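Local coordinates for protein LbaCas13a H328A (C2c2) (Lachnospiraceae bacterium NK4A179, PDB 5WLH) that binds a pre-crRNA guide and, as an RNA-targeting CRISPR-Cas13a enzyme, probably cleaves RNA next to adenosine through its paired HEPN domains, at residues Q516-D521 against S525-L530; N547-F552 against D587-L592; T593-V598 against W906-R911; N1247-F1252 against L1263-E1268. All blocks are in the same frame, centred on the assembly; numbering follows the deposited sequence.

Contact 1: residues Q516-D521 against S525-L530; sequences QTVELD and SDFLLL
Phe527 holds CG opposite its own backbone N (chi1 172°), which lays the ring beside Val518; Leu520, its CG placed beside the backbone N and opposite the carbonyl carbon (chi1 -51°), sends its fork into the turn 525-530. Val518 CG2 meets the ring obliquely, 3.8 Å from Phe527 CD1, the two side chains crossing at about a right angle. Leu520 CD1 lies against backbone, 3.4 Å from Ser525 O and 3.6 Å from Phe527 N, while CD2 packs 3.7 Å from Leu530 CD1. A forked leucine suits this place because one residue fills the bend and still reaches a second apolar partner. Polar bonds shape the turn from within: Asp526 OD1 accepts from Leu528 N at 3.1 Å, an Asx turn in which the N-H arrives from above the carboxylate plane, and the other oxygen, OD2, forms a salt bridge with Arg603, probably the arginine of a HEPN R-X4-H motif. Thr517 is turned inward too, but its OG1 bonds to Leu513 O within helix 486-517. The chain leaves helix 486-517 in a tight bend, then makes the short 3-10 segment 527-529, with Phe527 covered on another side by Leu592 and Lys596 of helix 588-602.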
# COMPACT_ATOMS: atom_id res chain seq x y z
N GLN A 516 18.40 23.35 -4.18
CA GLN A 516 18.87 24.66 -4.57
C GLN A 516 20.03 25.18 -3.72
O GLN A 516 20.54 26.26 -4.01
CB GLN A 516 17.73 25.68 -4.51
CG GLN A 516 16.68 25.51 -5.56
CD GLN A 516 15.78 26.72 -5.59
OE1 GLN A 516 16.13 27.75 -6.16
NE2 GLN A 516 14.64 26.63 -4.92
N THR A 517 20.44 24.45 -2.69
CA THR A 517 21.54 24.91 -1.85
C THR A 517 22.87 24.26 -2.20
O THR A 517 23.91 24.89 -2.03
CB THR A 517 21.25 24.66 -0.37
OG1 THR A 517 20.96 23.27 -0.17
CG2 THR A 517 20.08 25.51 0.11
N VAL A 518 22.87 23.01 -2.67
CA VAL A 518 24.10 22.29 -2.91
C VAL A 518 24.05 21.58 -4.25
O VAL A 518 22.99 21.30 -4.81
CB VAL A 518 24.42 21.26 -1.79
CG1 VAL A 518 24.60 21.95 -0.45
CG2 VAL A 518 23.33 20.17 -1.72
N GLU A 519 25.24 21.30 -4.78
CA GLU A 519 25.39 20.41 -5.92
C GLU A 519 26.21 19.23 -5.43
O GLU A 519 27.40 19.36 -5.16
CB GLU A 519 26.05 21.11 -7.11
CG GLU A 519 25.90 20.36 -8.42
CD GLU A 519 26.71 20.97 -9.55
OE1 GLU A 519 26.83 22.22 -9.60
OE2 GLU A 519 27.22 20.20 -10.40
N LEU A 520 25.54 18.09 -5.26
CA LEU A 520 26.23 16.90 -4.79
C LEU A 520 26.93 16.22 -5.95
O LEU A 520 26.69 16.53 -7.12
CB LEU A 520 25.22 15.95 -4.13
CG LEU A 520 24.36 16.63 -3.07
CD1 LEU A 520 23.27 15.73 -2.47
CD2 LEU A 520 25.28 17.16 -1.95
N ASP A 521 27.82 15.29 -5.63
CA ASP A 521 28.41 14.43 -6.64
C ASP A 521 28.14 12.98 -6.28
O ASP A 521 27.54 12.68 -5.24
CB ASP A 521 29.92 14.69 -6.80
CG ASP A 521 30.66 14.66 -5.48
OD1 ASP A 521 30.31 13.85 -4.60
OD2 ASP A 521 31.63 15.45 -5.34
N SER A 525 26.53 11.87 -2.35
CA SER A 525 25.20 12.02 -2.92
C SER A 525 24.10 12.14 -1.87
O SER A 525 22.94 12.34 -2.24
CB SER A 525 24.89 10.83 -3.85
OG SER A 525 25.26 9.61 -3.23
N ASP A 526 24.43 12.03 -0.59
CA ASP A 526 23.43 12.12 0.47
C ASP A 526 23.61 13.47 1.15
O ASP A 526 24.52 13.65 1.97
CB ASP A 526 23.55 10.95 1.43
CG ASP A 526 22.38 10.88 2.43
OD1 ASP A 526 21.59 11.84 2.50
OD2 ASP A 526 22.27 9.85 3.13
N PHE A 527 22.72 14.41 0.82
CA PHE A 527 22.74 15.74 1.44
C PHE A 527 22.81 15.66 2.96
O PHE A 527 23.55 16.43 3.59
CB PHE A 527 21.48 16.50 1.01
CG PHE A 527 21.30 17.80 1.74
CD1 PHE A 527 22.25 18.80 1.62
CD2 PHE A 527 20.19 18.02 2.53
CE1 PHE A 527 22.10 19.99 2.28
CE2 PHE A 527 20.03 19.23 3.19
CZ PHE A 527 20.99 20.21 3.07
N LEU A 528 22.02 14.77 3.56
CA LEU A 528 21.95 14.72 5.02
C LEU A 528 23.25 14.27 5.67
O LEU A 528 23.43 14.49 6.87
CB LEU A 528 20.84 13.77 5.46
CG LEU A 528 19.45 14.24 5.06
CD1 LEU A 528 18.37 13.30 5.68
CD2 LEU A 528 19.23 15.68 5.49
N LEU A 529 24.14 13.65 4.93
CA LEU A 529 25.39 13.20 5.52
C LEU A 529 26.53 14.19 5.31
O LEU A 529 27.65 13.92 5.76
CB LEU A 529 25.76 11.82 4.97
CG LEU A 529 24.74 10.75 5.39
CD1 LEU A 529 25.23 9.39 5.00
CD2 LEU A 529 24.42 10.84 6.91
N LEU A 530 26.28 15.33 4.67
CA LEU A 530 27.32 16.35 4.58
C LEU A 530 27.65 16.87 5.97
O LEU A 530 26.81 16.89 6.86
CB LEU A 530 26.88 17.50 3.67
CG LEU A 530 26.61 17.17 2.19
CD1 LEU A 530 26.37 18.44 1.38
CD2 LEU A 530 27.71 16.32 1.56

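Contact 2: residues N547-F552 against D587-L592; sequences NNILNF and DDVDFL
Ile549 faces Val589 and Leu592, which stand one helical turn apart on the first turn and a half of helix 588-602. Its two arms are split between them. The main arm runs away from the backbone N (chi1 -172°), and with chi2 at 133°, close to an eclipsed value, it swings CD1 to 3.7 Å from Leu592 CD2. The shorter branch, CG2, lies 3.7 Å from Val589 CG1, and the two side chains lie alongside, running in opposite senses. Leu550 comes in from the flank: its side chain leaves the main chain without aiming at the helix, but its end bends round so that CD2 sits 4.1 Å from Val589 CG2, crossing the valine at about a right angle. Beta-branched Ile549 and Val589 suit the pair, each with a methyl close to its backbone. Asn548 OD1 takes the N-H of Leu550 at 2.9 Å in the carbonyl plane, an Asx turn that opens the 3-10 segment 549-551. On the helix, Asp587 OD1 receives Val589 N from above its carboxylate plane at 2.9 Å and Asp590 N only weakly, while Asp590 OD2 uses its anti lone pair to accept from Asp587 N at 2.7 Å. Lys533 forms a salt bridge with Asp590. This reciprocal pairing of N-cap and third helical residue is a capping box, a classic helix start.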
# COMPACT_ATOMS: atom_id res chain seq x y z
N ASN A 547 33.66 15.60 2.52
CA ASN A 547 32.22 15.73 2.70
C ASN A 547 31.84 17.00 3.47
O ASN A 547 30.71 17.12 3.95
CB ASN A 547 31.64 14.49 3.39
CG ASN A 547 32.34 14.14 4.69
OD1 ASN A 547 33.21 14.87 5.17
ND2 ASN A 547 31.95 13.01 5.27
N ASN A 548 32.76 17.95 3.58
CA ASN A 548 32.46 19.23 4.21
C ASN A 548 31.46 19.99 3.35
O ASN A 548 31.61 20.07 2.13
CB ASN A 548 33.76 20.03 4.40
CG ASN A 548 33.56 21.32 5.17
OD1 ASN A 548 32.71 22.14 4.82
ND2 ASN A 548 34.36 21.53 6.22
N ILE A 549 30.41 20.53 3.99
CA ILE A 549 29.31 21.15 3.26
C ILE A 549 29.82 22.29 2.37
O ILE A 549 29.26 22.52 1.29
CB ILE A 549 28.21 21.63 4.23
CG1 ILE A 549 26.98 22.11 3.45
CG2 ILE A 549 28.71 22.73 5.16
CD1 ILE A 549 25.69 21.57 3.97
N LEU A 550 30.90 22.97 2.78
CA LEU A 550 31.43 24.06 1.97
C LEU A 550 31.79 23.62 0.55
O LEU A 550 31.69 24.42 -0.38
CB LEU A 550 32.66 24.68 2.64
CG LEU A 550 32.38 25.32 4.00
CD1 LEU A 550 33.70 25.59 4.73
CD2 LEU A 550 31.56 26.60 3.82
N ASN A 551 32.20 22.36 0.38
CA ASN A 551 32.61 21.88 -0.93
C ASN A 551 31.46 21.75 -1.92
O ASN A 551 31.70 21.51 -3.10
CB ASN A 551 33.28 20.51 -0.81
CG ASN A 551 34.57 20.57 -0.03
OD1 ASN A 551 35.32 21.53 -0.13
ND2 ASN A 551 34.83 19.54 0.77
N PHE A 552 30.21 21.89 -1.46
CA PHE A 552 29.06 21.59 -2.29
C PHE A 552 28.11 22.76 -2.45
O PHE A 552 27.17 22.66 -3.26
CB PHE A 552 28.33 20.36 -1.73
CG PHE A 552 29.23 19.16 -1.58
CD1 PHE A 552 29.53 18.37 -2.68
CD2 PHE A 552 29.83 18.87 -0.37
CE1 PHE A 552 30.37 17.29 -2.56
CE2 PHE A 552 30.68 17.79 -0.25
CZ PHE A 552 30.96 17.00 -1.34
N ASP A 587 27.12 31.51 10.60
CA ASP A 587 26.59 32.27 9.46
C ASP A 587 25.50 31.44 8.77
O ASP A 587 24.93 30.50 9.35
CB ASP A 587 27.72 32.65 8.49
CG ASP A 587 28.44 31.45 7.89
OD1 ASP A 587 27.95 30.30 8.01
OD2 ASP A 587 29.51 31.65 7.28
N ASP A 588 25.23 31.75 7.51
CA ASP A 588 24.14 31.08 6.80
C ASP A 588 24.46 29.63 6.47
O ASP A 588 23.54 28.84 6.26
CB ASP A 588 23.78 31.87 5.55
CG ASP A 588 23.12 33.21 5.88
OD1 ASP A 588 22.28 33.24 6.81
OD2 ASP A 588 23.45 34.22 5.22
N VAL A 589 25.74 29.26 6.44
CA VAL A 589 26.11 27.86 6.28
C VAL A 589 25.70 27.05 7.51
O VAL A 589 25.26 25.90 7.40
CB VAL A 589 27.61 27.73 6.00
CG1 VAL A 589 28.00 26.28 5.92
CG2 VAL A 589 27.97 28.45 4.70
N ASP A 590 25.82 27.64 8.71
CA ASP A 590 25.35 26.96 9.90
C ASP A 590 23.83 26.91 9.94
O ASP A 590 23.24 25.98 10.50
CB ASP A 590 25.89 27.64 11.15
CG ASP A 590 27.40 27.79 11.11
OD1 ASP A 590 28.11 26.79 11.40
OD2 ASP A 590 27.88 28.89 10.77
N PHE A 591 23.18 27.92 9.35
CA PHE A 591 21.74 27.89 9.17
C PHE A 591 21.32 26.68 8.34
O PHE A 591 20.47 25.89 8.75
CB PHE A 591 21.28 29.19 8.52
CG PHE A 591 19.79 29.35 8.43
CD1 PHE A 591 18.94 28.64 9.26
CD2 PHE A 591 19.24 30.23 7.51
CE1 PHE A 591 17.57 28.80 9.18
CE2 PHE A 591 17.86 30.40 7.42
CZ PHE A 591 17.02 29.67 8.26
N LEU A 592 21.95 26.51 7.17
CA LEU A 592 21.70 25.34 6.33
C LEU A 592 22.00 24.04 7.08
O LEU A 592 21.24 23.07 6.99
CB LEU A 592 22.56 25.41 5.07
CG LEU A 592 22.48 24.20 4.14
CD1 LEU A 592 21.04 24.08 3.66
CD2 LEU A 592 23.44 24.35 2.97

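Contact 3: residues T593-V598 against W906-R911; sequences TDLKDV and WYIVSR
Trp906 O, on the helix whose Ile908 packs against Leu595 and Val598, accepts two bonds from Ser910, one turn on: the backbone N at 3.0 Å and OG at 2.8 Å, reaching it from opposite faces of the carbonyl plane. A serine suits a buried helical position because its hydroxyl can be spent on the preceding turn; the same OG is also hydrogen-bonded to Ser970. The apolar joint lies on a different side of the helix. Ile908 points toward helix 588-602 and divides its surface between two residues of it. Its CB lies 3.6 Å from Val598 CG1, which is carried opposite the valine's backbone N (chi1 179°) and also meets Ile908 CG1 at 3.8 Å. Farther out, Ile908 CD1 is 3.7 Å from Leu595 CD2, the end of a side chain that starts off obliquely and curls in toward the isoleucine. Both partners cross Ile908 at about a right angle. Cutting this residue back to an alanine would probably leave Leu595 CD2 without its partner and open a gap between the helices. On the far side of helix 588-602, Lys596 turns away, forming a salt bridge to Asp597 OD1 and a bond to Leu530 O. The contact therefore places helix 588-602 against helix 901-911, whose other sides meet helices 960-974 and 915-941, while Tyr907 and Arg911 both reach Glu631.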
# COMPACT_ATOMS: atom_id res chain seq x y z
N THR A 593 23.10 24.03 7.83
CA THR A 593 23.51 22.83 8.55
C THR A 593 22.51 22.48 9.65
O THR A 593 22.24 21.30 9.89
CB THR A 593 24.92 23.04 9.13
OG1 THR A 593 25.87 22.89 8.08
CG2 THR A 593 25.22 22.01 10.22
N ASP A 594 21.95 23.49 10.30
CA ASP A 594 20.98 23.20 11.35
C ASP A 594 19.70 22.61 10.77
O ASP A 594 19.16 21.64 11.31
CB ASP A 594 20.69 24.46 12.14
CG ASP A 594 21.63 24.62 13.32
OD1 ASP A 594 22.52 23.75 13.52
OD2 ASP A 594 21.48 25.60 14.05
N LEU A 595 19.20 23.17 9.67
CA LEU A 595 18.02 22.59 9.02
C LEU A 595 18.29 21.17 8.55
O LEU A 595 17.44 20.28 8.71
CB LEU A 595 17.59 23.47 7.85
CG LEU A 595 17.08 24.85 8.24
CD1 LEU A 595 16.84 25.63 6.96
CD2 LEU A 595 15.81 24.78 9.07
N LYS A 596 19.46 20.94 7.94
CA LYS A 596 19.88 19.60 7.57
C LYS A 596 19.89 18.66 8.77
O LYS A 596 19.46 17.51 8.68
CB LYS A 596 21.27 19.66 6.93
CG LYS A 596 21.86 18.32 6.53
CD LYS A 596 23.34 18.46 6.17
CE LYS A 596 24.22 18.66 7.40
NZ LYS A 596 24.35 17.44 8.27
N ASP A 597 20.39 19.15 9.92
CA ASP A 597 20.43 18.33 11.13
C ASP A 597 19.03 18.02 11.66
O ASP A 597 18.81 16.94 12.21
CB ASP A 597 21.21 19.04 12.23
CG ASP A 597 22.70 19.05 11.97
OD1 ASP A 597 23.16 18.30 11.09
OD2 ASP A 597 23.40 19.82 12.67
N VAL A 598 18.10 18.98 11.59
CA VAL A 598 16.73 18.67 12.01
C VAL A 598 16.19 17.52 11.18
O VAL A 598 15.65 16.55 11.72
CB VAL A 598 15.82 19.90 11.89
CG1 VAL A 598 14.41 19.49 12.31
CG2 VAL A 598 16.33 21.03 12.76
N TRP A 906 8.97 17.54 13.13
CA TRP A 906 7.77 17.47 12.30
C TRP A 906 7.58 18.76 11.52
O TRP A 906 7.17 18.75 10.36
CB TRP A 906 6.53 17.21 13.15
CG TRP A 906 6.46 15.83 13.66
CD1 TRP A 906 6.80 15.40 14.90
CD2 TRP A 906 6.02 14.68 12.94
NE1 TRP A 906 6.60 14.04 15.01
CE2 TRP A 906 6.12 13.57 13.81
CE3 TRP A 906 5.55 14.47 11.63
CZ2 TRP A 906 5.77 12.28 13.43
CZ3 TRP A 906 5.20 13.18 11.26
CH2 TRP A 906 5.31 12.11 12.15
N TYR A 907 7.86 19.88 12.17
CA TYR A 907 7.78 21.17 11.52
C TYR A 907 8.69 21.25 10.31
O TYR A 907 8.23 21.48 9.18
CB TYR A 907 8.15 22.26 12.53
CG TYR A 907 8.28 23.63 11.93
CD1 TYR A 907 7.35 24.11 11.01
CD2 TYR A 907 9.33 24.46 12.31
CE1 TYR A 907 7.48 25.39 10.47
CE2 TYR A 907 9.47 25.73 11.78
CZ TYR A 907 8.54 26.20 10.87
OH TYR A 907 8.68 27.47 10.36
N ILE A 908 10.00 21.08 10.51
CA ILE A 908 10.94 21.28 9.41
C ILE A 908 10.72 20.25 8.31
O ILE A 908 10.75 20.58 7.12
CB ILE A 908 12.39 21.28 9.92
CG1 ILE A 908 12.60 22.48 10.84
CG2 ILE A 908 13.38 21.30 8.75
CD1 ILE A 908 12.35 23.85 10.13
N VAL A 909 10.50 18.98 8.67
CA VAL A 909 10.32 17.97 7.63
C VAL A 909 9.08 18.28 6.80
O VAL A 909 9.14 18.31 5.56
CB VAL A 909 10.27 16.55 8.24
CG1 VAL A 909 9.80 15.53 7.19
CG2 VAL A 909 11.66 16.17 8.71
N SER A 910 7.94 18.54 7.45
CA SER A 910 6.72 18.79 6.67
C SER A 910 6.82 20.10 5.91
O SER A 910 6.30 20.22 4.80
CB SER A 910 5.49 18.79 7.57
OG SER A 910 5.49 19.90 8.46
N ARG A 911 7.54 21.07 6.48
CA ARG A 911 7.60 22.40 5.88
C ARG A 911 8.35 22.38 4.56
O ARG A 911 8.10 23.23 3.70
CB ARG A 911 8.25 23.38 6.86
CG ARG A 911 8.12 24.84 6.44
CD ARG A 911 6.69 25.32 6.44
NE ARG A 911 6.65 26.75 6.11
CZ ARG A 911 6.57 27.24 4.87
NH1 ARG A 911 6.49 26.43 3.81
NH2 ARG A 911 6.55 28.55 4.68

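Contact 4: residues N1247-F1252 against L1263-E1268; sequences NYIEHF and LGIYSE
The last turn of helix 1239-1250 packs on helix 1262-1273, with Tyr1248 and Ile1249 both facing Ile1265. The single isoleucine serves two neighbours with two branches. Its CD1 comes to the edge of the Tyr1248 ring, near the ring plane and 3.8 Å from CE2, the two side chains crossing at about a right angle. Its CG2 lies 3.9 Å from both CG1 and CD1 of Ile1249, the two isoleucines passing side by side with their ends reversed. Tyr1248 extends away from its backbone N (chi1 -174°), which sends the ring across to the second helix and its hydroxyl on to Asp1259 OD1; Arg1260 makes a cation-pi contact with the ring. A tyrosine suits this place because its ring packs while its far end remains polar. Arg1246 and His1251, five positions apart around this turn, fit the R-X4-H signature of HEPN nucleases, so Tyr1248 and Ile1249 are interior residues of what is probably an active-site motif. The helix ends there in a Schellman motif: Phe1252 adopts positive phi as the C-prime residue, its N bonds to Ile1249 O at 2.9 Å, and Arg1253 N to Tyr1248 O. In helix 1262-1273, Leu1263 O accepts both Ser1267 N and, at 2.6 Å, Ser1267 OG, the hydroxyl standing above the carbonyl plane. Ser1267 OG also bonds to Ile1328 N, while Ile1249 is covered from helix 1106-1145 by Leu1122 and Ile1126.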
# COMPACT_ATOMS: atom_id res chain seq x y z
N ASN A 1247 20.61 3.29 -2.68
CA ASN A 1247 21.20 4.62 -2.66
C ASN A 1247 20.77 5.41 -3.88
O ASN A 1247 20.50 6.61 -3.78
CB ASN A 1247 22.72 4.53 -2.59
CG ASN A 1247 23.22 4.09 -1.23
OD1 ASN A 1247 22.53 4.20 -0.22
ND2 ASN A 1247 24.46 3.62 -1.20
N TYR A 1248 20.73 4.76 -5.04
CA TYR A 1248 20.32 5.45 -6.26
C TYR A 1248 18.95 6.09 -6.06
O TYR A 1248 18.75 7.26 -6.38
CB TYR A 1248 20.29 4.46 -7.42
CG TYR A 1248 20.02 5.08 -8.76
CD1 TYR A 1248 21.06 5.55 -9.55
CD2 TYR A 1248 18.72 5.22 -9.23
CE1 TYR A 1248 20.81 6.12 -10.77
CE2 TYR A 1248 18.47 5.80 -10.44
CZ TYR A 1248 19.52 6.25 -11.21
OH TYR A 1248 19.27 6.83 -12.44
N ILE A 1249 18.01 5.32 -5.52
CA ILE A 1249 16.66 5.83 -5.30
C ILE A 1249 16.68 6.92 -4.23
O ILE A 1249 16.20 8.05 -4.44
CB ILE A 1249 15.72 4.69 -4.89
CG1 ILE A 1249 15.58 3.68 -6.03
CG2 ILE A 1249 14.38 5.24 -4.45
CD1 ILE A 1249 15.06 2.33 -5.54
N GLU A 1250 17.20 6.59 -3.05
CA GLU A 1250 17.03 7.50 -1.92
C GLU A 1250 17.83 8.78 -2.09
O GLU A 1250 17.48 9.81 -1.51
CB GLU A 1250 17.39 6.83 -0.60
CG GLU A 1250 16.93 7.69 0.58
CD GLU A 1250 16.76 6.91 1.86
OE1 GLU A 1250 17.08 5.71 1.86
OE2 GLU A 1250 16.27 7.50 2.85
N HIS A 1251 18.92 8.72 -2.84
CA HIS A 1251 19.69 9.92 -3.13
C HIS A 1251 19.21 10.63 -4.38
O HIS A 1251 19.88 11.58 -4.82
CB HIS A 1251 21.17 9.59 -3.28
CG HIS A 1251 21.73 8.91 -2.07
ND1 HIS A 1251 22.84 8.10 -2.13
CD2 HIS A 1251 21.33 8.92 -0.78
CE1 HIS A 1251 23.11 7.64 -0.92
NE2 HIS A 1251 22.20 8.12 -0.09
N PHE A 1252 18.09 10.20 -4.97
CA PHE A 1252 17.47 10.93 -6.06
C PHE A 1252 18.42 11.05 -7.25
O PHE A 1252 18.40 12.05 -7.97
CB PHE A 1252 16.99 12.31 -5.59
CG PHE A 1252 15.76 12.25 -4.68
CD1 PHE A 1252 15.87 11.81 -3.36
CD2 PHE A 1252 14.51 12.59 -5.17
CE1 PHE A 1252 14.75 11.73 -2.54
CE2 PHE A 1252 13.37 12.52 -4.34
CZ PHE A 1252 13.49 12.08 -3.04
N LEU A 1263 10.64 2.75 -15.23
CA LEU A 1263 10.36 1.34 -15.50
C LEU A 1263 11.56 0.47 -15.20
O LEU A 1263 11.41 -0.66 -14.72
CB LEU A 1263 9.93 1.14 -16.95
CG LEU A 1263 8.46 1.45 -17.20
CD1 LEU A 1263 8.22 1.35 -18.69
CD2 LEU A 1263 7.55 0.48 -16.46
N GLY A 1264 12.76 0.96 -15.49
CA GLY A 1264 13.95 0.16 -15.22
C GLY A 1264 14.21 0.00 -13.74
O GLY A 1264 14.69 -1.04 -13.30
N ILE A 1265 13.93 1.04 -12.96
CA ILE A 1265 14.11 0.95 -11.51
C ILE A 1265 13.07 0.01 -10.92
O ILE A 1265 13.40 -0.89 -10.14
CB ILE A 1265 14.05 2.34 -10.87
CG1 ILE A 1265 15.24 3.19 -11.32
CG2 ILE A 1265 14.05 2.22 -9.32
CD1 ILE A 1265 14.97 4.70 -11.28
N TYR A 1266 11.80 0.21 -11.30
CA TYR A 1266 10.76 -0.71 -10.85
C TYR A 1266 11.08 -2.13 -11.30
O TYR A 1266 10.84 -3.10 -10.55
CB TYR A 1266 9.39 -0.26 -11.39
CG TYR A 1266 8.72 0.74 -10.47
CD1 TYR A 1266 9.16 2.05 -10.39
CD2 TYR A 1266 7.67 0.34 -9.64
CE1 TYR A 1266 8.55 2.97 -9.52
CE2 TYR A 1266 7.06 1.23 -8.77
CZ TYR A 1266 7.52 2.53 -8.70
OH TYR A 1266 6.93 3.41 -7.83
N SER A 1267 11.65 -2.28 -12.49
CA SER A 1267 12.03 -3.62 -12.96
C SER A 1267 13.08 -4.23 -12.04
O SER A 1267 13.02 -5.42 -11.74
CB SER A 1267 12.59 -3.57 -14.39
OG SER A 1267 11.61 -3.20 -15.32
N GLU A 1268 14.06 -3.43 -11.62
CA GLU A 1268 15.11 -4.01 -10.79
C GLU A 1268 14.61 -4.29 -9.38
O GLU A 1268 15.04 -5.27 -8.76
CB GLU A 1268 16.34 -3.11 -10.77
CG GLU A 1268 17.48 -3.79 -10.01
CD GLU A 1268 18.76 -3.00 -10.01
OE1 GLU A 1268 19.72 -3.47 -9.37
OE2 GLU A 1268 18.81 -1.92 -10.64

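How the contacts relate
Along the chain the four contacts follow one another without nesting or crossing. Contact 1 closes a three-residue loop just after helix 486-517. Contact 2 then spans 34 residues to bring the next loop onto the start of helix 588-602, and the two are joined where Glu519 N probably bonds to Phe552 O. Contact 3 continues down that same helix and bridges 307 residues to helix 901-911; Lys596 links it back to contact 1 through Leu530 O. Contact 4 closes a short loop much later, about 25 Å from contact 3 between centres. It nevertheless meets contact 1, Ser525 and Asp526 packing on His1251, which is consistent with the two HEPN domains meeting there, Asp526 also pairing with Arg603.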